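Local coordinates for protein D-galactonate dehydratase family member SEN1436 (PDB 3TW9) that dehydrates D-gluconate to 2-dehydro-3-deoxy-D-gluconate at a low rate in vitro, using one magnesium ion per subunit, as a homotetrameric member of the mandelate racemase/muconate lactonizing enzyme family, at residues G351-M364 against Q376-F389. Sequence-based numbering, arbitrary orientation.
Sequences GPGDISPVGVCANM and QEYTPMNDALRDVF
P357, in the first turn of helix 357-369, presses its CB-CG-CD edge onto one face of F389, its ring tilted: CD sits over the ring centre, 3.6 Å from the F389 centroid, a CH-pi contact. CG of P357 is the bump, wedged into a hollow formed by the F389 ring, CD2 of L385 and SD of M381. V358 CG2 meets the same phenyl ring obliquely. One turn on, V360 and the extended M381 meet tip to tip, CE of M381 lying 3.9 Å from CG1 of V360. M364 CE comes within 4.0 Å of Y378 CD1, while V360 CG1 lies at the edge of that tyrosine ring. Q376, bent at chi2 (53°), lays its amide across N363, the planes 19° apart and NE2 3.5 Å from N363 CB; NE2 bonds to D367, and N363 ND2 to H350 O. At the barrel mouth the G351 backbone slots between the side chains of E377 and T379, E377 CG 3.4 Å from G351 O. G351 N-H reaches E377 OE1 at 2.9 Å, nearly straight (169°) but from above the carboxylate plane. T379 OG1 donates to G351 O at 2.8 Å, and a water bridges P352 O to T379 N. The wedge packs the helix start against the chain following strand 376-377, which pairs with strand 147-152 to close the (beta/alpha)7-beta barrel. Bonds from G351, R321 and H152 fix the substrate-binding E377 carboxylate near P352, probably important for specificity, as in relatives.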
ATOM      1  N   GLY C 351       4.907  19.097  -7.677  1.00 21.87           N
ATOM      2  CA  GLY C 351       4.044  20.266  -7.415  1.00 22.61           C
ATOM      3  C   GLY C 351       4.430  21.500  -8.217  1.00 22.77           C
ATOM      4  O   GLY C 351       4.806  22.545  -7.642  1.00 27.30           O
ATOM      5  N   PRO C 352       4.333  21.411  -9.557  1.00 21.63           N
ATOM      6  CA  PRO C 352       4.747  22.518 -10.407  1.00 22.48           C
ATOM      7  C   PRO C 352       3.556  23.457 -10.660  1.00 20.56           C
ATOM      8  O   PRO C 352       2.575  23.413  -9.908  1.00 24.60           O
ATOM      9  CB  PRO C 352       5.133  21.782 -11.688  1.00 21.26           C
ATOM     10  CG  PRO C 352       4.076  20.705 -11.789  1.00 14.97           C
ATOM     11  CD  PRO C 352       3.810  20.285 -10.367  1.00 22.24           C
ATOM     12  N   GLY C 353       3.629  24.321 -11.666  1.00 19.96           N
ATOM     13  CA  GLY C 353       2.426  25.087 -12.057  1.00 22.36           C
ATOM     14  C   GLY C 353       1.453  24.263 -12.884  1.00 29.27           C
ATOM     15  O   GLY C 353       0.220  24.498 -12.869  1.00 22.32           O
ATOM     16  N   ASP C 354       2.000  23.276 -13.603  1.00 22.23           N
ATOM     17  CA  ASP C 354       1.180  22.449 -14.502  1.00 23.97           C
ATOM     18  C   ASP C 354       0.536  21.252 -13.798  1.00 26.92           C
ATOM     19  O   ASP C 354       0.835  20.085 -14.090  1.00 23.50           O
ATOM     20  CB  ASP C 354       1.940  22.057 -15.791  1.00 22.10           C
ATOM     21  CG  ASP C 354       3.305  21.466 -15.529  1.00 22.53           C
ATOM     22  OD1 ASP C 354       4.083  22.054 -14.776  1.00 23.58           O
ATOM     23  OD2 ASP C 354       3.632  20.426 -16.157  1.00 25.15           O
ATOM     24  N   ILE C 355      -0.358  21.587 -12.865  1.00 23.06           N
ATOM     25  CA  ILE C 355      -1.164  20.689 -12.071  1.00 18.06           C
ATOM     26  C   ILE C 355      -2.378  21.545 -11.684  1.00 22.69           C
ATOM     27  O   ILE C 355      -2.210  22.720 -11.340  1.00 22.21           O
ATOM     28  CB  ILE C 355      -0.388  20.185 -10.803  1.00 26.60           C
ATOM     29  CG1 ILE C 355      -1.264  19.299  -9.910  1.00 25.14           C
ATOM     30  CG2 ILE C 355       0.211  21.362  -9.991  1.00 26.03           C
ATOM     31  CD1 ILE C 355      -0.463  18.537  -8.793  1.00 21.22           C
ATOM     32  N   SER C 356      -3.585  20.991 -11.784  1.00 21.71           N
ATOM     33  CA  SER C 356      -4.760  21.761 -11.387  1.00 23.74           C
ATOM     34  C   SER C 356      -4.806  21.889  -9.867  1.00 25.71           C
ATOM     35  O   SER C 356      -4.181  21.098  -9.143  1.00 20.51           O
ATOM     36  CB  SER C 356      -6.044  21.130 -11.939  1.00 23.18           C
ATOM     37  OG  SER C 356      -6.468  20.017 -11.168  1.00 21.32           O
ATOM     38  N   PRO C 357      -5.553  22.884  -9.356  1.00 27.67           N
ATOM     39  CA  PRO C 357      -5.756  22.880  -7.908  1.00 21.21           C
ATOM     40  C   PRO C 357      -6.352  21.574  -7.349  1.00 23.84           C
ATOM     41  O   PRO C 357      -6.126  21.240  -6.172  1.00 21.43           O
ATOM     42  CB  PRO C 357      -6.696  24.075  -7.700  1.00 19.11           C
ATOM     43  CG  PRO C 357      -6.196  25.053  -8.776  1.00 21.32           C
ATOM     44  CD  PRO C 357      -6.055  24.134  -9.979  1.00 22.20           C
ATOM     45  N   VAL C 358      -7.089  20.834  -8.182  1.00 22.43           N
ATOM     46  CA  VAL C 358      -7.604  19.527  -7.788  1.00 18.65           C
ATOM     47  C   VAL C 358      -6.418  18.553  -7.560  1.00 20.05           C
ATOM     48  O   VAL C 358      -6.360  17.882  -6.548  1.00 18.84           O
ATOM     49  CB  VAL C 358      -8.566  18.940  -8.853  1.00 19.09           C
ATOM     50  CG1 VAL C 358      -9.078  17.546  -8.444  1.00 18.96           C
ATOM     51  CG2 VAL C 358      -9.770  19.889  -9.106  1.00 24.65           C
ATOM     52  N   GLY C 359      -5.489  18.495  -8.509  1.00 19.66           N
ATOM     53  CA  GLY C 359      -4.226  17.736  -8.313  1.00 21.62           C
ATOM     54  C   GLY C 359      -3.412  18.226  -7.112  1.00 23.59           C
ATOM     55  O   GLY C 359      -2.783  17.433  -6.412  1.00 20.44           O
ATOM     56  N   VAL C 360      -3.398  19.541  -6.889  1.00 22.66           N
ATOM     57  CA  VAL C 360      -2.694  20.113  -5.705  1.00 20.90           C
ATOM     58  C   VAL C 360      -3.279  19.516  -4.419  1.00 17.03           C
ATOM     59  O   VAL C 360      -2.551  19.034  -3.544  1.00 19.45           O
ATOM     60  CB  VAL C 360      -2.726  21.672  -5.726  1.00 17.32           C
ATOM     61  CG1 VAL C 360      -2.228  22.263  -4.387  1.00 17.47           C
ATOM     62  CG2 VAL C 360      -1.850  22.170  -6.864  1.00 19.61           C
ATOM     63  N   CYS C 361      -4.604  19.502  -4.334  1.00 21.34           N
ATOM     64  CA  CYS C 361      -5.295  18.902  -3.188  1.00 26.91           C
ATOM     65  C   CYS C 361      -5.069  17.392  -3.102  1.00 30.30           C
ATOM     66  O   CYS C 361      -4.853  16.886  -2.024  1.00 19.75           O
ATOM     67  CB  CYS C 361      -6.784  19.219  -3.197  1.00 27.22           C
ATOM     68  SG  CYS C 361      -7.142  20.988  -2.922  1.00 26.02           S
ATOM     69  N   ALA C 362      -5.088  16.686  -4.232  1.00 20.33           N
ATOM     70  CA  ALA C 362      -4.822  15.244  -4.225  1.00 21.86           C
ATOM     71  C   ALA C 362      -3.451  14.927  -3.616  1.00 19.16           C
ATOM     72  O   ALA C 362      -3.392  14.065  -2.729  1.00 22.23           O
ATOM     73  CB  ALA C 362      -4.898  14.673  -5.625  1.00 23.87           C
ATOM     74  N   ASN C 363      -2.396  15.633  -4.061  1.00 17.56           N
ATOM     75  CA  ASN C 363      -1.022  15.524  -3.466  1.00 13.99           C
ATOM     76  C   ASN C 363      -1.098  15.649  -1.968  1.00 21.66           C
ATOM     77  O   ASN C 363      -0.478  14.898  -1.250  1.00 16.25           O
ATOM     78  CB  ASN C 363      -0.063  16.635  -3.910  1.00 16.79           C
ATOM     79  CG  ASN C 363       0.424  16.514  -5.368  1.00 22.78           C
ATOM     80  OD1 ASN C 363       0.136  15.550  -6.092  1.00 21.41           O
ATOM     81  ND2 ASN C 363       1.183  17.512  -5.790  1.00 18.32           N
ATOM     82  N   MET C 364      -1.854  16.640  -1.493  1.00 25.01           N
ATOM     83  CA  MET C 364      -1.827  16.977  -0.076  1.00 23.03           C
ATOM     84  C   MET C 364      -2.631  16.016   0.789  1.00 19.16           C
ATOM     85  O   MET C 364      -2.252  15.754   1.917  1.00 20.73           O
ATOM     86  CB  MET C 364      -2.230  18.446   0.122  1.00 21.82           C
ATOM     87  CG  MET C 364      -1.152  19.398  -0.389  1.00 18.57           C
ATOM     88  SD  MET C 364      -1.685  21.118  -0.230  1.00 23.80           S
ATOM     89  CE  MET C 364      -0.221  21.961  -0.846  1.00 22.42           C
ATOM     90  N   GLN C 376       6.414  18.711   0.348  1.00 20.09           N
ATOM     91  CA  GLN C 376       5.528  19.112  -0.754  1.00 21.43           C
ATOM     92  C   GLN C 376       6.012  20.362  -1.505  1.00 27.73           C
ATOM     93  O   GLN C 376       5.927  21.497  -1.011  1.00 22.46           O
ATOM     94  CB  GLN C 376       4.085  19.296  -0.299  1.00 20.28           C
ATOM     95  CG  GLN C 376       3.099  19.476  -1.462  1.00 16.55           C
ATOM     96  CD  GLN C 376       3.233  18.344  -2.472  1.00 15.52           C
ATOM     97  OE1 GLN C 376       3.664  18.553  -3.625  1.00 24.57           O
ATOM     98  NE2 GLN C 376       2.849  17.153  -2.056  1.00 18.48           N
ATOM     99  N   GLU C 377       6.529  20.142  -2.705  1.00 18.82           N
ATOM    100  CA  GLU C 377       6.816  21.237  -3.661  1.00 17.01           C
ATOM    101  C   GLU C 377       5.532  22.014  -3.881  1.00 18.41           C
ATOM    102  O   GLU C 377       4.474  21.420  -4.001  1.00 22.08           O
ATOM    103  CB  GLU C 377       7.268  20.632  -4.990  1.00 17.72           C
ATOM    104  CG  GLU C 377       7.692  21.639  -6.047  1.00 18.43           C
ATOM    105  CD  GLU C 377       8.154  20.957  -7.324  1.00 20.20           C
ATOM    106  OE1 GLU C 377       7.726  19.798  -7.579  1.00 18.77           O
ATOM    107  OE2 GLU C 377       8.940  21.584  -8.052  1.00 25.45           O
ATOM    108  N   TYR C 378       5.633  23.339  -3.905  1.00 19.54           N
ATOM    109  CA  TYR C 378       4.434  24.173  -4.024  1.00 20.22           C
ATOM    110  C   TYR C 378       4.690  25.336  -4.968  1.00 17.51           C
ATOM    111  O   TYR C 378       5.713  26.035  -4.850  1.00 24.26           O
ATOM    112  CB  TYR C 378       3.954  24.714  -2.645  1.00 16.67           C
ATOM    113  CG  TYR C 378       2.645  25.476  -2.813  1.00 17.46           C
ATOM    114  CD1 TYR C 378       1.461  24.798  -3.056  1.00 21.68           C
ATOM    115  CD2 TYR C 378       2.626  26.889  -2.796  1.00 25.42           C
ATOM    116  CE1 TYR C 378       0.249  25.501  -3.274  1.00 25.17           C
ATOM    117  CE2 TYR C 378       1.449  27.607  -3.009  1.00 20.27           C
ATOM    118  CZ  TYR C 378       0.254  26.902  -3.243  1.00 26.60           C
ATOM    119  OH  TYR C 378      -0.936  27.561  -3.465  1.00 25.54           O
ATOM    120  N   THR C 379       3.742  25.538  -5.893  1.00 21.53           N
ATOM    121  CA  THR C 379       3.813  26.657  -6.850  1.00 21.84           C
ATOM    122  C   THR C 379       2.666  27.620  -6.552  1.00 20.04           C
ATOM    123  O   THR C 379       1.509  27.245  -6.687  1.00 19.76           O
ATOM    124  CB  THR C 379       3.706  26.137  -8.289  1.00 24.65           C
ATOM    125  OG1 THR C 379       4.791  25.228  -8.520  1.00 22.54           O
ATOM    126  CG2 THR C 379       3.795  27.274  -9.316  1.00 22.29           C
ATOM    127  N   PRO C 380       3.003  28.859  -6.119  1.00 25.00           N
ATOM    128  CA  PRO C 380       1.968  29.857  -5.825  1.00 27.05           C
ATOM    129  C   PRO C 380       0.968  30.053  -6.966  1.00 24.04           C
ATOM    130  O   PRO C 380       1.329  30.002  -8.160  1.00 26.28           O
ATOM    131  CB  PRO C 380       2.784  31.125  -5.569  1.00 28.98           C
ATOM    132  CG  PRO C 380       4.083  30.598  -4.975  1.00 32.15           C
ATOM    133  CD  PRO C 380       4.359  29.370  -5.813  1.00 29.37           C
ATOM    134  N   MET C 381      -0.283  30.234  -6.570  1.00 25.26           N
ATOM    135  CA  MET C 381      -1.396  30.381  -7.488  1.00 23.26           C
ATOM    136  C   MET C 381      -1.790  31.846  -7.617  1.00 33.03           C
ATOM    137  O   MET C 381      -1.504  32.652  -6.731  1.00 38.51           O
ATOM    138  CB  MET C 381      -2.586  29.590  -6.988  1.00 26.88           C
ATOM    139  CG  MET C 381      -2.364  28.112  -6.930  1.00 29.07           C
ATOM    140  SD  MET C 381      -3.890  27.391  -6.354  1.00 29.44           S
ATOM    141  CE  MET C 381      -3.325  25.758  -5.837  1.00 30.13           C
ATOM    142  N   ASN C 382      -2.439  32.175  -8.728  1.00 28.86           N
ATOM    143  CA  ASN C 382      -2.923  33.551  -8.977  1.00 27.34           C
ATOM    144  C   ASN C 382      -4.385  33.720  -8.555  1.00 32.19           C
ATOM    145  O   ASN C 382      -5.012  32.753  -8.091  1.00 26.10           O
ATOM    146  CB  ASN C 382      -2.648  33.972 -10.437  1.00 28.19           C
ATOM    147  CG  ASN C 382      -3.521  33.240 -11.462  1.00 20.73           C
ATOM    148  OD1 ASN C 382      -4.288  32.339 -11.128  1.00 25.74           O
ATOM    149  ND2 ASN C 382      -3.406  33.657 -12.734  1.00 23.05           N
ATOM    150  N   ASP C 383      -4.935  34.932  -8.692  1.00 30.16           N
ATOM    151  CA  ASP C 383      -6.353  35.149  -8.360  1.00 30.97           C
ATOM    152  C   ASP C 383      -7.302  34.243  -9.152  1.00 25.88           C
ATOM    153  O   ASP C 383      -8.176  33.616  -8.570  1.00 26.08           O
ATOM    154  CB  ASP C 383      -6.778  36.605  -8.568  1.00 38.81           C
ATOM    155  CG  ASP C 383      -6.008  37.579  -7.700  1.00 45.92           C
ATOM    156  OD1 ASP C 383      -5.827  37.316  -6.495  1.00 35.60           O
ATOM    157  OD2 ASP C 383      -5.591  38.618  -8.246  1.00 40.15           O
ATOM    158  N   ALA C 384      -7.104  34.162 -10.462  1.00 26.04           N
ATOM    159  CA  ALA C 384      -7.998  33.386 -11.315  1.00 27.97           C
ATOM    160  C   ALA C 384      -8.101  31.917 -10.866  1.00 27.91           C
ATOM    161  O   ALA C 384      -9.191  31.369 -10.763  1.00 24.20           O
ATOM    162  CB  ALA C 384      -7.557  33.480 -12.752  1.00 37.91           C
ATOM    163  N   LEU C 385      -6.962  31.301 -10.549  1.00 27.74           N
ATOM    164  CA  LEU C 385      -6.989  29.919 -10.057  1.00 25.50           C
ATOM    165  C   LEU C 385      -7.830  29.774  -8.808  1.00 26.92           C
ATOM    166  O   LEU C 385      -8.601  28.832  -8.699  1.00 25.35           O
ATOM    167  CB  LEU C 385      -5.582  29.390  -9.788  1.00 25.19           C
ATOM    168  CG  LEU C 385      -4.817  28.956 -11.031  1.00 19.56           C
ATOM    169  CD1 LEU C 385      -3.356  28.773 -10.672  1.00 28.11           C
ATOM    170  CD2 LEU C 385      -5.431  27.702 -11.637  1.00 26.43           C
ATOM    171  N   ARG C 386      -7.659  30.699  -7.860  1.00 28.64           N
ATOM    172  CA  ARG C 386      -8.428  30.671  -6.612  1.00 25.45           C
ATOM    173  C   ARG C 386      -9.926  30.875  -6.858  1.00 26.79           C
ATOM    174  O   ARG C 386     -10.765  30.280  -6.176  1.00 27.63           O
ATOM    175  CB  ARG C 386      -7.889  31.721  -5.622  1.00 28.61           C
ATOM    176  CG  ARG C 386      -6.641  31.278  -4.843  1.00 36.03           C
ATOM    177  CD  ARG C 386      -6.147  32.368  -3.848  1.00 37.29           C
ATOM    178  NE  ARG C 386      -5.591  33.538  -4.534  1.00 38.25           N
ATOM    179  CZ  ARG C 386      -4.321  33.661  -4.913  1.00 42.70           C
ATOM    180  NH1 ARG C 386      -3.458  32.686  -4.663  1.00 37.91           N
ATOM    181  NH2 ARG C 386      -3.907  34.759  -5.547  1.00 39.09           N
ATOM    182  N   ASP C 387     -10.234  31.689  -7.865  1.00 28.60           N
ATOM    183  CA  ASP C 387     -11.603  32.088  -8.184  1.00 28.68           C
ATOM    184  C   ASP C 387     -12.318  30.919  -8.852  1.00 36.14           C
ATOM    185  O   ASP C 387     -13.446  30.571  -8.492  1.00 30.65           O
ATOM    186  CB  ASP C 387     -11.565  33.307  -9.126  1.00 25.77           C
ATOM    187  CG  ASP C 387     -12.925  33.965  -9.310  1.00 32.52           C
ATOM    188  OD1 ASP C 387     -13.769  33.893  -8.399  1.00 39.23           O
ATOM    189  OD2 ASP C 387     -13.145  34.576 -10.373  1.00 38.12           O
ATOM    190  N   VAL C 388     -11.626  30.286  -9.799  1.00 26.95           N
ATOM    191  CA  VAL C 388     -12.173  29.162 -10.554  1.00 23.22           C
ATOM    192  C   VAL C 388     -12.315  27.909  -9.695  1.00 24.54           C
ATOM    193  O   VAL C 388     -13.264  27.139  -9.846  1.00 26.85           O
ATOM    194  CB  VAL C 388     -11.350  28.893 -11.851  1.00 22.11           C
ATOM    195  CG1 VAL C 388     -11.803  27.579 -12.555  1.00 25.23           C
ATOM    196  CG2 VAL C 388     -11.493  30.069 -12.845  1.00 25.93           C
ATOM    197  N   PHE C 389     -11.375  27.736  -8.770  1.00 27.91           N
ATOM    198  CA  PHE C 389     -11.300  26.537  -7.923  1.00 25.85           C
ATOM    199  C   PHE C 389     -11.427  26.863  -6.436  1.00 25.16           C
ATOM    200  O   PHE C 389     -10.410  26.891  -5.725  1.00 23.10           O
ATOM    201  CB  PHE C 389      -9.960  25.806  -8.125  1.00 22.43           C
ATOM    202  CG  PHE C 389      -9.760  25.239  -9.496  1.00 26.49           C
ATOM    203  CD1 PHE C 389     -10.190  23.941  -9.790  1.00 24.72           C
ATOM    204  CD2 PHE C 389      -9.119  25.985 -10.484  1.00 25.16           C
ATOM    205  CE1 PHE C 389      -9.993  23.394 -11.053  1.00 25.49           C
ATOM    206  CE2 PHE C 389      -8.913  25.458 -11.751  1.00 23.33           C
ATOM    207  CZ  PHE C 389      -9.361  24.145 -12.038  1.00 22.35           C
TER
HETATM  208  O   HOH W   1       1.801  23.586  -7.073  1.00 21.46           O